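Local coordinates for protein probable M18 family aminopeptidase 1 (Thermotoga maritima, PDB 2GLF) that probably removes amino acids from the N-termini of peptides as a zinc-dependent aminopeptidase of the M18 family, at residues A[88-93]-A[273-278]; A[292-297]-A[315-320]; A[322-327]-A[401-406]; A[352-357]-A[388-393]; A[366-371]-A[413-418]. All coordinates share one frame; numbering follows the deposited sequence.

Overall arrangement
Contacts 1, 3, 4 and 5 reach one mixed sheet, and contact 2 joins two helices packed beside it. Contact 1, nearest the chain centre, pairs two parallel strands. Contact 3 sets the next strand against the loop leading into helix 404-408, and both give ligands to one manganese ion. Contact 4 pairs parallel strands at the sheet's far end; contact 5 sets the loop leading into helix 370-382, which links them, against strand 414-421. Backbone hydrogen bonds dominate contacts 1 and 4, metal binding and hydroxyls mark contact 3, apolar packing round a leucine makes contact 2, and a water bridges contact 5. All are largely buried; contacts 2, 4 and 5 in particular also pack on other subunits.

Contact 1. Residues A[88-93]-A[273-278]; sequences LVVAHI and IFFDKE. With MN (manganese (II) ion), chain E.
The H92 imidazole has the E278 side chain over one face, CG above the ring centre, though the modelled spacing there is doubtful. A91 O lies at the edge of each phenylalanine ring, F274 and F275, near its plane, with V90 CB at the F275 edge. H92 and both phenylalanines belong to strands 87-92 and 270-275, parallel neighbours in the central mixed sheet of this M18 aminopeptidase, whose short segments run 21° apart; E278 follows the second strand. V90, H92, I273 and F275 occupy one face of the sheet; A91 and F274 occupy the other. Three firm backbone bonds stitch the pair: A91 N to I273 O (3.1 Å), F275 N to A91 O (2.9 Å) and I93 N to F275 O (2.7 Å), the last just beyond the end of strand 87-92. The bond from I273 N to V89 O is weak. H92 CG sits between the backbone N and carbonyl carbon (chi1 70°), and NE2 binds manganese at 2.4 Å; D249 and D326 also bind this ion. E278 OE1 lies 3.6 Å from the same manganese without being bound to it. An alanine at E278 would probably leave the ring centre without the CG that lies over it and the manganese site without that nearby carboxylate. I93 and F274 cross at about a right angle, CG2 to CB, whereas V90 and I273 lie side by side and point the same way. At the start of the paired segments L88 CD1 meets I273 CD1 at 3.9 Å.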
# COMPACT_ATOMS: atom_id res chain seq x y z
N LEU A 88 47.59 28.90 -9.97
CA LEU A 88 46.31 29.51 -9.69
C LEU A 88 45.49 28.73 -8.69
O LEU A 88 45.47 27.50 -8.71
CB LEU A 88 45.48 29.62 -10.97
CG LEU A 88 45.99 30.44 -12.13
CD1 LEU A 88 44.99 30.30 -13.28
CD2 LEU A 88 46.15 31.89 -11.72
N VAL A 89 44.82 29.45 -7.81
CA VAL A 89 43.93 28.83 -6.85
C VAL A 89 42.62 29.52 -7.22
O VAL A 89 42.57 30.75 -7.35
CB VAL A 89 44.36 29.14 -5.40
CG1 VAL A 89 44.55 30.63 -5.23
CG2 VAL A 89 43.34 28.62 -4.42
N VAL A 90 41.56 28.74 -7.46
CA VAL A 90 40.28 29.32 -7.85
C VAL A 90 39.15 28.98 -6.91
O VAL A 90 39.13 27.90 -6.31
CB VAL A 90 39.88 28.86 -9.26
CG1 VAL A 90 40.94 29.29 -10.25
CG2 VAL A 90 39.70 27.35 -9.29
N ALA A 91 38.21 29.91 -6.78
CA ALA A 91 37.05 29.72 -5.92
C ALA A 91 35.83 30.46 -6.47
O ALA A 91 35.93 31.16 -7.48
CB ALA A 91 37.36 30.21 -4.52
N HIS A 92 34.69 30.28 -5.83
CA HIS A 92 33.47 30.95 -6.25
C HIS A 92 32.95 31.85 -5.13
O HIS A 92 33.11 31.54 -3.95
CB HIS A 92 32.40 29.93 -6.70
CG HIS A 92 31.81 29.11 -5.59
ND1 HIS A 92 30.69 29.50 -4.89
CD2 HIS A 92 32.15 27.88 -5.11
CE1 HIS A 92 30.35 28.54 -4.04
NE2 HIS A 92 31.22 27.55 -4.16
N ILE A 93 32.37 32.98 -5.51
CA ILE A 93 31.88 33.91 -4.52
C ILE A 93 30.36 34.02 -4.47
O ILE A 93 29.83 34.90 -3.78
CB ILE A 93 32.51 35.31 -4.73
CG1 ILE A 93 32.31 35.78 -6.17
CG2 ILE A 93 33.99 35.26 -4.40
CD1 ILE A 93 32.89 37.14 -6.44
N ILE A 273 41.39 33.40 -9.18
CA ILE A 273 40.20 33.78 -9.93
C ILE A 273 38.95 33.50 -9.10
O ILE A 273 38.82 32.44 -8.48
CB ILE A 273 40.13 33.03 -11.26
CG1 ILE A 273 41.44 33.25 -12.01
CG2 ILE A 273 38.98 33.55 -12.10
CD1 ILE A 273 41.60 32.31 -13.17
N PHE A 274 38.03 34.45 -9.09
CA PHE A 274 36.80 34.34 -8.32
C PHE A 274 35.59 34.30 -9.23
O PHE A 274 35.28 35.29 -9.90
CB PHE A 274 36.71 35.52 -7.37
CG PHE A 274 37.83 35.59 -6.37
CD1 PHE A 274 38.47 36.78 -6.11
CD2 PHE A 274 38.21 34.46 -5.66
CE1 PHE A 274 39.48 36.86 -5.15
CE2 PHE A 274 39.21 34.53 -4.70
CZ PHE A 274 39.85 35.73 -4.44
N PHE A 275 34.89 33.17 -9.26
CA PHE A 275 33.71 33.04 -10.12
C PHE A 275 32.38 33.17 -9.42
O PHE A 275 32.27 33.07 -8.20
CB PHE A 275 33.74 31.72 -10.87
CG PHE A 275 34.93 31.56 -11.77
CD1 PHE A 275 36.09 30.94 -11.31
CD2 PHE A 275 34.90 32.02 -13.08
CE1 PHE A 275 37.20 30.79 -12.14
CE2 PHE A 275 36.00 31.87 -13.93
CZ PHE A 275 37.15 31.25 -13.46
N ASP A 276 31.35 33.39 -10.23
CA ASP A 276 29.97 33.55 -9.79
C ASP A 276 29.20 32.43 -10.51
O ASP A 276 29.72 31.84 -11.45
CB ASP A 276 29.51 34.97 -10.18
CG ASP A 276 27.99 35.11 -10.37
OD1 ASP A 276 27.58 35.49 -11.50
OD2 ASP A 276 27.20 34.89 -9.42
N LYS A 277 28.00 32.10 -10.05
CA LYS A 277 27.19 31.07 -10.70
C LYS A 277 27.60 29.61 -10.48
O LYS A 277 27.02 28.72 -11.09
CB LYS A 277 27.12 31.33 -12.21
CG LYS A 277 25.94 32.19 -12.68
CD LYS A 277 25.87 33.50 -11.92
CE LYS A 277 24.83 34.45 -12.49
NZ LYS A 277 23.44 33.96 -12.30
N GLU A 278 28.58 29.33 -9.63
CA GLU A 278 28.98 27.94 -9.42
C GLU A 278 27.84 27.15 -8.78
O GLU A 278 27.58 26.01 -9.16
CB GLU A 278 30.22 27.84 -8.53
CG GLU A 278 29.95 27.23 -7.16
CD GLU A 278 29.90 25.72 -7.16
OE1 GLU A 278 29.54 25.14 -6.11
OE2 GLU A 278 30.23 25.12 -8.20
MN MN E . 31.20 25.43 -2.94
O HOH W 1 31.35 23.69 -1.35

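Contact 2. Residues A[292-297]-A[315-320]; sequences FYLKAL and EVLENT
L317 presents its CD2 methyl to three residues of the partner helix, Y293, L294 and L297. The contact packs the start of helix 292-303 against the last turn of helix 310-318, two consecutive helices joined by a short loop beside the central sheet. Y293 OH comes to 3.8 Å from L317 CD2, the two side chains sliding past each other in opposite directions. L294 approaches at about a right angle, with its CD2 3.9 Å from L317 CD2 and 4.1 Å from L317 CD1, so both branches of that leucine are used. L297 CD1 closes the group at 4.4 Å from L317 CD2 and reaches V316 CG1 at the same distance. Every contact is made by methyl groups or the phenol end of the tyrosine. Y293 CG stands anti to the backbone N (chi1 166°), beside the carbonyl carbon, while L294 and L317 each hold CG anti to the carbonyl carbon.

The second shell comes from the sheet and from its neighbours. L297 rests on F76 of strand 73-77, and the Y293 ring meets that of F407 with their planes about 60° apart. R291 of a neighbouring subunit packs on L317, which places the contact close to a subunit interface. After E318 the chain leaves helix 310-318 at N319. Just past that point the T320 hydroxyl receives a hydrogen bond from L86 N and donates one back into the last turn, OG1 to V316 O at 2.8 Å, approaching 42° out of the carbonyl plane.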
# COMPACT_ATOMS: atom_id res chain seq x y z
N PHE A 292 35.91 34.31 -20.05
CA PHE A 292 36.57 35.32 -19.22
C PHE A 292 37.97 34.92 -18.74
O PHE A 292 38.93 35.70 -18.81
CB PHE A 292 35.69 35.62 -18.01
CG PHE A 292 36.37 36.41 -16.94
CD1 PHE A 292 36.88 37.68 -17.21
CD2 PHE A 292 36.49 35.90 -15.65
CE1 PHE A 292 37.50 38.43 -16.20
CE2 PHE A 292 37.10 36.63 -14.64
CZ PHE A 292 37.61 37.90 -14.91
N TYR A 293 38.07 33.69 -18.25
CA TYR A 293 39.31 33.13 -17.75
C TYR A 293 40.43 33.09 -18.79
O TYR A 293 41.55 33.50 -18.52
CB TYR A 293 39.04 31.72 -17.22
CG TYR A 293 40.25 30.88 -16.95
CD1 TYR A 293 41.32 31.35 -16.20
CD2 TYR A 293 40.30 29.56 -17.42
CE1 TYR A 293 42.41 30.54 -15.90
CE2 TYR A 293 41.38 28.74 -17.12
CZ TYR A 293 42.43 29.23 -16.36
OH TYR A 293 43.48 28.40 -16.04
N LEU A 294 40.12 32.60 -19.99
CA LEU A 294 41.13 32.54 -21.03
C LEU A 294 41.32 33.91 -21.67
O LEU A 294 42.40 34.24 -22.15
CB LEU A 294 40.74 31.52 -22.08
CG LEU A 294 40.71 30.09 -21.53
CD1 LEU A 294 40.60 29.12 -22.69
CD2 LEU A 294 41.98 29.81 -20.70
N LYS A 295 40.26 34.71 -21.67
CA LYS A 295 40.33 36.05 -22.22
C LYS A 295 41.29 36.86 -21.36
O LYS A 295 41.96 37.77 -21.84
CB LYS A 295 38.95 36.71 -22.23
CG LYS A 295 38.97 38.19 -22.55
CD LYS A 295 37.58 38.72 -22.75
CE LYS A 295 37.54 40.22 -22.58
NZ LYS A 295 37.85 40.61 -21.18
N ALA A 296 41.34 36.51 -20.08
CA ALA A 296 42.22 37.18 -19.12
C ALA A 296 43.67 36.78 -19.37
O ALA A 296 44.57 37.60 -19.26
CB ALA A 296 41.83 36.83 -17.69
N LEU A 297 43.88 35.51 -19.70
CA LEU A 297 45.22 35.02 -19.95
C LEU A 297 45.75 35.46 -21.32
O LEU A 297 46.92 35.79 -21.45
CB LEU A 297 45.25 33.49 -19.82
CG LEU A 297 44.94 32.95 -18.42
CD1 LEU A 297 45.34 31.49 -18.35
CD2 LEU A 297 45.70 33.73 -17.36
N GLU A 315 50.62 25.80 -24.23
CA GLU A 315 51.73 25.59 -23.30
C GLU A 315 51.37 26.22 -21.96
O GLU A 315 51.53 25.59 -20.92
CB GLU A 315 53.02 26.22 -23.83
CG GLU A 315 54.24 25.92 -22.95
CD GLU A 315 55.49 26.66 -23.39
OE1 GLU A 315 56.57 26.43 -22.79
OE2 GLU A 315 55.41 27.46 -24.34
N VAL A 316 50.89 27.45 -22.00
CA VAL A 316 50.51 28.15 -20.78
C VAL A 316 49.64 27.21 -19.95
O VAL A 316 50.01 26.85 -18.83
CB VAL A 316 49.72 29.46 -21.08
CG1 VAL A 316 49.32 30.14 -19.78
CG2 VAL A 316 50.58 30.41 -21.92
N LEU A 317 48.50 26.79 -20.50
CA LEU A 317 47.60 25.89 -19.79
C LEU A 317 48.23 24.52 -19.55
O LEU A 317 47.93 23.86 -18.56
CB LEU A 317 46.29 25.71 -20.57
CG LEU A 317 45.44 26.97 -20.73
CD1 LEU A 317 44.46 26.77 -21.90
CD2 LEU A 317 44.71 27.27 -19.43
N GLU A 318 49.10 24.10 -20.47
CA GLU A 318 49.81 22.81 -20.37
C GLU A 318 50.54 22.75 -19.03
O GLU A 318 50.53 21.73 -18.34
CB GLU A 318 50.82 22.71 -21.51
CG GLU A 318 50.77 21.40 -22.27
CD GLU A 318 51.01 20.21 -21.38
OE1 GLU A 318 50.19 19.98 -20.47
OE2 GLU A 318 52.02 19.51 -21.60
N ASN A 319 51.18 23.85 -18.68
CA ASN A 319 51.86 23.98 -17.40
C ASN A 319 50.76 24.66 -16.60
O ASN A 319 49.64 24.77 -17.09
CB ASN A 319 53.09 24.87 -17.53
CG ASN A 319 54.03 24.41 -18.63
OD1 ASN A 319 54.45 23.25 -18.67
ND2 ASN A 319 54.36 25.32 -19.54
N THR A 320 51.06 25.14 -15.40
CA THR A 320 50.03 25.80 -14.58
C THR A 320 49.29 24.79 -13.72
O THR A 320 48.51 23.97 -14.21
CB THR A 320 48.96 26.54 -15.44
OG1 THR A 320 49.57 27.63 -16.15
CG2 THR A 320 47.84 27.08 -14.54

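Contact 3. Residues A[322-327]-A[401-406]; sequences VISGDV and GTIAKF. With MN (manganese (II) ion), chain E.
S324 and A404 bring their backbones closest, CA to CA 5.3 Å, as strand 321-329 passes the loop that leads into helix 404-408; D326 and T402 lie further apart. The A404 methyl CB packs on S324, 3.5 Å from OG. That hydroxyl stands anti to its own backbone N (chi1 180°), facing T402 OG1 at 3.7 Å without bonding to it. Both hydroxyls instead hydrogen-bond to OD2 of D416, one carboxylate oxygen gripped by two partners. T402 OG1 also accepts a weak capping bond from A404 N at the entry to the helix. Further along, D326 chelates manganese through both oxygens, OD1 at 2.5 Å and OD2 at 2.4 Å, in the site that H92 and D249 share. V327 N donates to D326 OD2 at 2.8 Å, steadying the carboxylate from its anti side. T402 CG2 touches D326 OD1 at 3.7 Å, a methyl beside the metal ligand. Strand 321-329 runs between strands 87-92 and 414-421; over it, I403 reaches V90 on one neighbour, while A404 lies on V414 and D416 of the other.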
# COMPACT_ATOMS: atom_id res chain seq x y z
N VAL A 322 46.54 24.08 -10.95
CA VAL A 322 45.33 24.72 -10.46
C VAL A 322 44.84 24.05 -9.19
O VAL A 322 44.72 22.83 -9.11
CB VAL A 322 44.19 24.69 -11.52
CG1 VAL A 322 42.93 25.29 -10.94
CG2 VAL A 322 44.61 25.45 -12.76
N ILE A 323 44.60 24.86 -8.17
CA ILE A 323 44.09 24.38 -6.90
C ILE A 323 42.64 24.85 -6.87
O ILE A 323 42.37 26.05 -6.88
CB ILE A 323 44.81 25.01 -5.70
CG1 ILE A 323 46.31 24.74 -5.78
CG2 ILE A 323 44.21 24.47 -4.40
CD1 ILE A 323 46.67 23.30 -5.64
N SER A 324 41.72 23.89 -6.87
CA SER A 324 40.30 24.19 -6.81
C SER A 324 39.95 24.45 -5.34
O SER A 324 39.82 23.52 -4.56
CB SER A 324 39.51 22.99 -7.33
OG SER A 324 38.11 23.23 -7.29
N GLY A 325 39.82 25.72 -4.98
CA GLY A 325 39.52 26.05 -3.60
C GLY A 325 38.05 26.05 -3.22
O GLY A 325 37.35 27.05 -3.44
N ASP A 326 37.58 24.94 -2.66
CA ASP A 326 36.19 24.82 -2.23
C ASP A 326 36.14 23.98 -0.96
O ASP A 326 37.06 23.22 -0.66
CB ASP A 326 35.34 24.19 -3.34
CG ASP A 326 33.87 24.59 -3.25
OD1 ASP A 326 33.12 24.34 -4.21
OD2 ASP A 326 33.47 25.16 -2.21
N VAL A 327 35.06 24.12 -0.20
CA VAL A 327 34.88 23.42 1.07
C VAL A 327 34.35 22.00 0.96
O VAL A 327 33.66 21.66 -0.00
CB VAL A 327 33.91 24.19 1.97
CG1 VAL A 327 34.41 25.61 2.22
CG2 VAL A 327 32.53 24.22 1.32
N GLY A 401 30.63 17.64 -7.11
CA GLY A 401 31.01 18.33 -8.33
C GLY A 401 31.39 19.78 -8.07
O GLY A 401 30.56 20.58 -7.66
N THR A 402 32.66 20.11 -8.31
CA THR A 402 33.14 21.47 -8.12
C THR A 402 33.58 22.02 -9.47
O THR A 402 33.44 21.34 -10.49
CB THR A 402 34.35 21.53 -7.17
OG1 THR A 402 35.39 20.70 -7.68
CG2 THR A 402 33.96 21.04 -5.78
N ILE A 403 34.11 23.24 -9.48
CA ILE A 403 34.54 23.85 -10.73
C ILE A 403 35.87 23.32 -11.25
O ILE A 403 36.29 23.65 -12.36
CB ILE A 403 34.61 25.38 -10.60
CG1 ILE A 403 35.80 25.80 -9.73
CG2 ILE A 403 33.32 25.90 -10.00
CD1 ILE A 403 36.04 27.30 -9.72
N ALA A 404 36.52 22.48 -10.46
CA ALA A 404 37.80 21.91 -10.85
C ALA A 404 37.74 21.32 -12.26
O ALA A 404 38.60 21.59 -13.09
CB ALA A 404 38.23 20.84 -9.86
N LYS A 405 36.71 20.52 -12.52
CA LYS A 405 36.56 19.88 -13.83
C LYS A 405 36.77 20.84 -15.02
O LYS A 405 37.46 20.49 -15.99
CB LYS A 405 35.18 19.23 -13.95
CG LYS A 405 34.03 20.23 -13.98
CD LYS A 405 32.72 19.57 -14.37
CE LYS A 405 32.21 18.63 -13.29
NZ LYS A 405 30.87 18.09 -13.64
N PHE A 406 36.18 22.03 -14.94
CA PHE A 406 36.28 23.01 -16.02
C PHE A 406 37.69 23.44 -16.36
O PHE A 406 38.01 23.69 -17.52
CB PHE A 406 35.45 24.25 -15.67
CG PHE A 406 34.02 23.94 -15.37
CD1 PHE A 406 33.27 23.16 -16.25
CD2 PHE A 406 33.42 24.41 -14.20
CE1 PHE A 406 31.94 22.85 -15.98
CE2 PHE A 406 32.09 24.10 -13.91
CZ PHE A 406 31.35 23.32 -14.81
MN MN E . 31.20 25.43 -2.94
O HOH W 1 31.35 23.69 -1.35

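Contact 4. Residues A[352-357]-A[388-393]; sequences ALVKYT and QVATLG
L353 bonds twice to the partner strand: its N donates to Q388 O at 2.9 Å, nearly straight down the carbonyl, and its O accepts from A390 N at 3.1 Å, with that donor 43° above the carbonyl plane. These bonds pair strands 351-354 and 387-389, parallel neighbours joined through helix 370-382 as a beta-alpha-beta crossover, with 387-389 outermost in the mixed sheet of this chain. A C-H···O contact from A352 CA to Q388 O, 3.3 Å, lies beside the first bond. The Q388 side chain turns elsewhere, its NE2 bonding to K346 O and G350 O.

Packing then follows the strands. A352 CB and A390 CB meet at 3.7 Å, two methyls sharing C328 of strand 321-329 as a neighbour. V354 holds CG1 anti to the backbone N (chi1 -166°), which sets it 3.6 Å from A390 O, while its CG2 lies 4.3 Å from A390 CB. Beyond the strands, K355 salt-bridges D367 and also E224 of a neighbouring subunit, and the Y356 ring meets H117 of that subunit edge-to-face. L392, the centre of an inverse gamma turn, is poorly ordered, and its side chain packs on L168 of another neighbouring subunit. At this end T357 CG2 touches L392 CB at 4.4 Å.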
# COMPACT_ATOMS: atom_id res chain seq x y z
N ALA A 352 41.67 20.17 3.85
CA ALA A 352 41.20 18.92 3.28
C ALA A 352 41.62 18.83 1.83
O ALA A 352 41.45 19.77 1.06
CB ALA A 352 39.69 18.84 3.38
N LEU A 353 42.18 17.68 1.47
CA LEU A 353 42.62 17.42 0.11
C LEU A 353 41.60 16.43 -0.45
O LEU A 353 41.50 15.29 0.03
CB LEU A 353 44.04 16.82 0.12
CG LEU A 353 44.75 16.49 -1.19
CD1 LEU A 353 46.25 16.46 -0.96
CD2 LEU A 353 44.27 15.16 -1.74
N VAL A 354 40.82 16.88 -1.42
CA VAL A 354 39.78 16.06 -2.04
C VAL A 354 40.21 15.61 -3.43
O VAL A 354 40.28 16.42 -4.35
CB VAL A 354 38.47 16.86 -2.19
CG1 VAL A 354 37.34 15.92 -2.49
CG2 VAL A 354 38.18 17.66 -0.94
N LYS A 355 40.48 14.32 -3.57
CA LYS A 355 40.91 13.80 -4.86
C LYS A 355 39.78 13.74 -5.89
O LYS A 355 40.02 13.88 -7.09
CB LYS A 355 41.53 12.41 -4.69
CG LYS A 355 42.11 11.84 -5.96
CD LYS A 355 43.07 10.71 -5.66
CE LYS A 355 43.58 10.07 -6.93
NZ LYS A 355 42.47 9.44 -7.71
N TYR A 356 38.55 13.54 -5.41
CA TYR A 356 37.38 13.47 -6.29
C TYR A 356 36.06 13.69 -5.56
O TYR A 356 35.95 13.43 -4.35
CB TYR A 356 37.34 12.11 -7.02
CG TYR A 356 37.35 10.91 -6.10
CD1 TYR A 356 36.25 10.62 -5.29
CD2 TYR A 356 38.46 10.08 -6.02
CE1 TYR A 356 36.27 9.54 -4.41
CE2 TYR A 356 38.49 9.00 -5.15
CZ TYR A 356 37.39 8.74 -4.35
OH TYR A 356 37.42 7.68 -3.47
N THR A 357 35.06 14.17 -6.30
CA THR A 357 33.73 14.45 -5.77
C THR A 357 32.67 14.29 -6.84
O THR A 357 32.29 15.27 -7.49
CB THR A 357 33.62 15.90 -5.24
OG1 THR A 357 34.02 16.81 -6.27
CG2 THR A 357 34.49 16.10 -4.02
N GLN A 388 44.62 16.77 5.69
CA GLN A 388 43.92 15.50 5.86
C GLN A 388 43.17 15.16 4.57
O GLN A 388 42.85 16.06 3.80
CB GLN A 388 42.92 15.62 7.03
CG GLN A 388 41.89 16.73 6.87
CD GLN A 388 40.97 16.87 8.07
OE1 GLN A 388 40.56 15.87 8.67
NE2 GLN A 388 40.61 18.10 8.41
N VAL A 389 42.92 13.88 4.33
CA VAL A 389 42.19 13.48 3.12
C VAL A 389 40.71 13.62 3.40
O VAL A 389 40.27 13.43 4.53
CB VAL A 389 42.50 12.01 2.70
CG1 VAL A 389 43.72 11.49 3.43
CG2 VAL A 389 41.30 11.11 2.96
N ALA A 390 39.94 13.95 2.37
CA ALA A 390 38.50 14.10 2.56
C ALA A 390 37.70 13.55 1.38
O ALA A 390 38.09 13.68 0.23
CB ALA A 390 38.14 15.56 2.79
N THR A 391 36.58 12.93 1.70
CA THR A 391 35.69 12.36 0.71
C THR A 391 34.29 12.87 1.02
O THR A 391 33.92 13.01 2.19
CB THR A 391 35.69 10.83 0.80
OG1 THR A 391 37.01 10.34 0.52
CG2 THR A 391 34.73 10.25 -0.21
N LEU A 392 33.52 13.15 -0.03
CA LEU A 392 32.17 13.65 0.14
C LEU A 392 31.17 12.54 0.51
O LEU A 392 30.27 12.22 -0.27
CB LEU A 392 31.72 14.35 -1.14
CG LEU A 392 30.39 15.10 -1.07
CD1 LEU A 392 30.49 16.26 -0.09
CD2 LEU A 392 30.03 15.60 -2.46
N GLY A 393 31.35 11.96 1.69
CA GLY A 393 30.47 10.91 2.16
C GLY A 393 30.72 9.53 1.58
O GLY A 393 31.50 9.37 0.64

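Contact 5. Residues A[366-371]-A[413-418]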
# COMPACT_ATOMS: atom_id res chain seq x y z
N ASN A 366 36.06 15.83 -11.52
CA ASN A 366 37.48 15.80 -11.83
C ASN A 366 38.10 14.82 -10.85
O ASN A 366 37.66 14.72 -9.71
CB ASN A 366 38.09 17.18 -11.66
CG ASN A 366 39.60 17.15 -11.76
OD1 ASN A 366 40.30 17.44 -10.79
ND2 ASN A 366 40.11 16.78 -12.93
N ASP A 367 39.11 14.09 -11.28
CA ASP A 367 39.77 13.13 -10.41
C ASP A 367 41.29 13.26 -10.50
O ASP A 367 41.93 12.58 -11.31
CB ASP A 367 39.33 11.71 -10.79
CG ASP A 367 39.84 10.67 -9.83
OD1 ASP A 367 39.47 9.48 -9.99
OD2 ASP A 367 40.60 11.03 -8.91
N ALA A 368 41.84 14.14 -9.67
CA ALA A 368 43.28 14.40 -9.63
C ALA A 368 44.12 13.15 -9.84
O ALA A 368 43.94 12.15 -9.14
CB ALA A 368 43.65 15.04 -8.32
N HIS A 369 45.02 13.21 -10.81
CA HIS A 369 45.90 12.09 -11.14
C HIS A 369 46.87 11.87 -9.98
O HIS A 369 47.24 12.81 -9.28
CB HIS A 369 46.70 12.41 -12.40
CG HIS A 369 45.85 12.75 -13.58
ND1 HIS A 369 44.95 11.86 -14.14
CD2 HIS A 369 45.78 13.87 -14.34
CE1 HIS A 369 44.37 12.42 -15.19
NE2 HIS A 369 44.85 13.64 -15.33
N ALA A 370 47.28 10.63 -9.78
CA ALA A 370 48.20 10.32 -8.70
C ALA A 370 49.45 11.20 -8.76
O ALA A 370 49.92 11.71 -7.74
CB ALA A 370 48.60 8.86 -8.77
N GLU A 371 50.00 11.38 -9.96
CA GLU A 371 51.20 12.19 -10.13
C GLU A 371 51.03 13.59 -9.54
O GLU A 371 51.92 14.09 -8.85
CB GLU A 371 51.58 12.31 -11.61
CG GLU A 371 50.61 11.67 -12.59
CD GLU A 371 50.67 10.15 -12.57
OE1 GLU A 371 51.70 9.58 -13.00
OE2 GLU A 371 49.67 9.53 -12.14
N ASP A 413 46.37 20.46 -14.85
CA ASP A 413 46.08 19.58 -13.72
C ASP A 413 45.44 20.35 -12.57
O ASP A 413 45.87 21.44 -12.21
CB ASP A 413 47.36 18.89 -13.26
CG ASP A 413 47.78 17.78 -14.20
OD1 ASP A 413 47.34 16.63 -14.00
OD2 ASP A 413 48.55 18.05 -15.14
N VAL A 414 44.40 19.75 -11.99
CA VAL A 414 43.66 20.37 -10.89
C VAL A 414 43.49 19.43 -9.70
O VAL A 414 43.63 18.21 -9.83
CB VAL A 414 42.27 20.79 -11.36
CG1 VAL A 414 41.65 21.75 -10.36
CG2 VAL A 414 42.37 21.40 -12.75
N ILE A 415 43.19 20.02 -8.55
CA ILE A 415 43.00 19.28 -7.30
C ILE A 415 42.14 20.10 -6.34
O ILE A 415 42.45 21.25 -6.05
CB ILE A 415 44.36 18.99 -6.59
CG1 ILE A 415 44.14 18.19 -5.31
CG2 ILE A 415 45.07 20.29 -6.27
CD1 ILE A 415 43.57 16.82 -5.53
N ASP A 416 41.05 19.51 -5.86
CA ASP A 416 40.16 20.20 -4.93
C ASP A 416 40.83 20.28 -3.56
O ASP A 416 41.41 19.30 -3.09
CB ASP A 416 38.83 19.45 -4.80
CG ASP A 416 38.12 19.30 -6.13
OD1 ASP A 416 38.32 18.27 -6.81
OD2 ASP A 416 37.36 20.22 -6.50
N MSE A 417 40.75 21.44 -2.93
CA MSE A 417 41.38 21.63 -1.63
C MSE A 417 40.72 22.77 -0.87
O MSE A 417 40.38 23.81 -1.45
CB MSE A 417 42.86 21.92 -1.83
CG MSE A 417 43.71 21.70 -0.61
SE MSE A 417 45.58 21.63 -1.10
CE MSE A 417 45.65 19.79 -1.67
N GLY A 418 40.52 22.57 0.42
CA GLY A 418 39.88 23.58 1.24
C GLY A 418 39.50 23.05 2.61
O GLY A 418 39.76 21.88 2.91
O HOH W 2 45.34 15.89 -12.03
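H369 and D413 both hold CG anti to the carbonyl carbon (chi1 -56° in H369), which sets each CG beside its own backbone N. From there D413 OD1 meets the imidazole at its edge, in the ring plane and 3.2 Å from H369 CD2, with the two flat groups 73° apart. No hydrogen bond joins these side chains. A water bridges the H369 backbone N and D413 OD1, accepting from the one at 3.0 Å and donating to the other at 2.9 Å. H369 is the N-cap residue of helix 370-382, so the water sits at the mouth of that helix. The strongest polar partners of both side chains come from a neighbouring subunit, K71 hydrogen-bonding to H369 ND1 and R69 salt-bridging D413 OD2. The nearby carboxylate would tend to favour a positive charge on the imidazole and the lysine to oppose it.

In the alpha/beta domain, beside its mixed sheet, the contact joins the loop before helix 370-382, the connecting helix of a beta-alpha-beta unit, to strand 414-421. The touching parts, 366-369 and 413-415, run 108° apart, so they meet over a few residues and not along their length. A368 supplies the apolar centre: CB is 3.5 Å from V414 O and packs on I415 CD1. F372 of the helix also covers I415. The N366 amide rests against V414, OD1 lying 3.9 Å from V414 CB. A408 of helix 404-408 touches both N366 and V414.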